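Local coordinates for UPF0045 protein MTH_1187 (PDB 1LXN) that is of unknown function but, as a member of the thiamine-binding protein family, may bind thiamine or a related small molecule, at residues E52-V57 against L76-R81. Numbering follows the deposited sequence.
Sequences ELMEAV and LKIDDR
Two branched side chains of helix 50-66, Leu53 and Val57, one turn apart, point toward strand 72-79 and meet Ile78 and Leu76 respectively, methyl against methyl. Val57 puts CG2, the branch beside its backbone N, against both methyls of Leu76, 3.7 Å from Leu76 CD1 and 3.9 Å from Leu76 CD2, the side chains crossing obliquely. Leu53, with CG anti to its backbone N, instead runs alongside Ile78 in the opposite sense, so that Leu53 CD2 lies 4.1 Å from both Ile78 CG1 and Ile78 CD1. Segments 52-57 and 76-79 run nearly antiparallel (165°), their axes approaching to 11.3 Å. In this ferredoxin-like beta-alpha-beta-beta-alpha-beta fold, 50-66 is the second helix, laid on the antiparallel sheet of order 2-3-1-4, and 72-79 the last strand, outermost within this chain; Leu53 and Val57 also reach the neighbouring strand 2-10, at Ala4 and Leu6. Selenomethionine Met54 joins from the partly exposed side of the helix. Its CB leaves the helix obliquely to the strand, but the chain bends at chi2 (-46°) and again at chi3, bringing CE up against the tip of Ile78. The tightest touch results, 3.5 Å from Met54 CE to Ile78 CD1, closer than usual for two methyls. The Met54 side chain crosses that of Leu76 at about a right angle, with Met54 SE 4.2 Å from Leu76 CD2. Facing away from the helix, Lys77 and Asp79 make salt bridges to Glu5 and Lys91.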
loop_
_atom_site.group_PDB
_atom_site.type_symbol
_atom_site.label_atom_id
_atom_site.label_comp_id
_atom_site.label_asym_id
_atom_site.label_seq_id
_atom_site.Cartn_x
_atom_site.Cartn_y
_atom_site.Cartn_z
ATOM N N GLU A 52 -6.901 -4.828 -9.856
ATOM C CA GLU A 52 -6.505 -5.504 -8.615
ATOM C C GLU A 52 -6.008 -4.505 -7.583
ATOM O O GLU A 52 -6.389 -4.564 -6.410
ATOM C CB GLU A 52 -5.388 -6.529 -8.849
ATOM C CG GLU A 52 -5.847 -7.890 -9.308
ATOM C CD GLU A 52 -6.879 -8.532 -8.390
ATOM O OE1 GLU A 52 -6.538 -8.945 -7.254
ATOM O OE2 GLU A 52 -8.042 -8.622 -8.827
ATOM N N LEU A 53 -5.135 -3.601 -8.024
ATOM C CA LEU A 53 -4.590 -2.588 -7.137
ATOM C C LEU A 53 -5.706 -1.772 -6.478
ATOM O O LEU A 53 -5.721 -1.626 -5.254
ATOM C CB LEU A 53 -3.639 -1.663 -7.905
ATOM C CG LEU A 53 -2.968 -0.554 -7.088
ATOM C CD1 LEU A 53 -2.236 -1.140 -5.885
ATOM C CD2 LEU A 53 -1.989 0.192 -7.982
HETATM N N MSE A 54 -6.636 -1.250 -7.273
HETATM C CA MSE A 54 -7.734 -0.457 -6.719
HETATM C C MSE A 54 -8.564 -1.290 -5.735
HETATM O O MSE A 54 -8.992 -0.790 -4.696
HETATM C CB MSE A 54 -8.651 0.081 -7.826
HETATM C CG MSE A 54 -7.982 1.002 -8.851
HETATM SE SE MSE A 54 -6.838 2.357 -8.061
HETATM C CE MSE A 54 -5.132 1.661 -8.645
ATOM N N GLU A 55 -8.803 -2.555 -6.064
ATOM C CA GLU A 55 -9.569 -3.412 -5.170
ATOM C C GLU A 55 -8.789 -3.625 -3.866
ATOM O O GLU A 55 -9.376 -3.653 -2.788
ATOM C CB GLU A 55 -9.870 -4.766 -5.825
ATOM C CG GLU A 55 -10.850 -4.709 -7.000
ATOM C CD GLU A 55 -12.206 -4.125 -6.620
ATOM O OE1 GLU A 55 -12.814 -4.590 -5.626
ATOM O OE2 GLU A 55 -12.671 -3.199 -7.323
ATOM N N ALA A 56 -7.470 -3.772 -3.963
ATOM C CA ALA A 56 -6.657 -3.970 -2.765
ATOM C C ALA A 56 -6.663 -2.704 -1.903
ATOM O O ALA A 56 -6.728 -2.780 -0.672
ATOM C CB ALA A 56 -5.228 -4.343 -3.143
ATOM N N VAL A 57 -6.606 -1.544 -2.552
ATOM C CA VAL A 57 -6.616 -0.272 -1.838
ATOM C C VAL A 57 -7.964 -0.032 -1.164
ATOM O O VAL A 57 -8.009 0.419 -0.021
ATOM C CB VAL A 57 -6.278 0.911 -2.788
ATOM C CG1 VAL A 57 -6.482 2.255 -2.074
ATOM C CG2 VAL A 57 -4.827 0.784 -3.255
ATOM N N LEU A 76 -2.350 7.059 -1.909
ATOM C CA LEU A 76 -1.908 6.044 -2.847
ATOM C C LEU A 76 -1.058 6.697 -3.925
ATOM O O LEU A 76 -1.471 7.677 -4.538
ATOM C CB LEU A 76 -3.112 5.362 -3.500
ATOM C CG LEU A 76 -2.795 4.361 -4.616
ATOM C CD1 LEU A 76 -2.105 3.139 -4.032
ATOM C CD2 LEU A 76 -4.084 3.959 -5.332
ATOM N N LYS A 77 0.141 6.164 -4.130
ATOM C CA LYS A 77 1.036 6.658 -5.164
ATOM C C LYS A 77 1.193 5.505 -6.137
ATOM O O LYS A 77 1.491 4.384 -5.731
ATOM C CB LYS A 77 2.417 7.012 -4.605
ATOM C CG LYS A 77 2.450 8.146 -3.604
ATOM C CD LYS A 77 3.896 8.569 -3.310
ATOM C CE LYS A 77 4.776 7.380 -2.909
ATOM N NZ LYS A 77 6.198 7.761 -2.639
ATOM N N ILE A 78 0.986 5.777 -7.418
ATOM C CA ILE A 78 1.112 4.753 -8.438
ATOM C C ILE A 78 2.181 5.122 -9.462
ATOM O O ILE A 78 2.177 6.225 -10.018
ATOM C CB ILE A 78 -0.219 4.545 -9.206
ATOM C CG1 ILE A 78 -1.361 4.254 -8.233
ATOM C CG2 ILE A 78 -0.070 3.393 -10.192
ATOM C CD1 ILE A 78 -2.711 4.108 -8.911
ATOM N N ASP A 79 3.106 4.200 -9.695
ATOM C CA ASP A 79 4.151 4.398 -10.690
ATOM C C ASP A 79 3.857 3.332 -11.742
ATOM O O ASP A 79 4.184 2.166 -11.566
ATOM C CB ASP A 79 5.539 4.177 -10.082
ATOM C CG ASP A 79 6.665 4.443 -11.082
ATOM O OD1 ASP A 79 7.834 4.169 -10.751
ATOM O OD2 ASP A 79 6.384 4.930 -12.199
ATOM N N ASP A 80 3.219 3.737 -12.829
ATOM C CA ASP A 80 2.850 2.805 -13.884
ATOM C C ASP A 80 3.747 2.995 -15.100
ATOM O O ASP A 80 3.546 3.918 -15.889
ATOM C CB ASP A 80 1.384 3.034 -14.258
ATOM C CG ASP A 80 0.827 1.955 -15.166
ATOM O OD1 ASP A 80 1.577 1.022 -15.537
ATOM O OD2 ASP A 80 -0.373 2.050 -15.512
ATOM N N ARG A 81 4.741 2.123 -15.245
ATOM C CA ARG A 81 5.664 2.222 -16.367
ATOM C C ARG A 81 5.372 1.133 -17.394
ATOM O O ARG A 81 5.496 -0.059 -17.108
ATOM C CB ARG A 81 7.113 2.120 -15.875
ATOM C CG ARG A 81 8.134 2.398 -16.966
ATOM C CD ARG A 81 9.547 2.472 -16.423
ATOM N NE ARG A 81 10.497 2.828 -17.471
ATOM C CZ ARG A 81 11.816 2.887 -17.310
ATOM N NH1 ARG A 81 12.361 2.618 -16.129
ATOM N NH2 ARG A 81 12.593 3.197 -18.343
#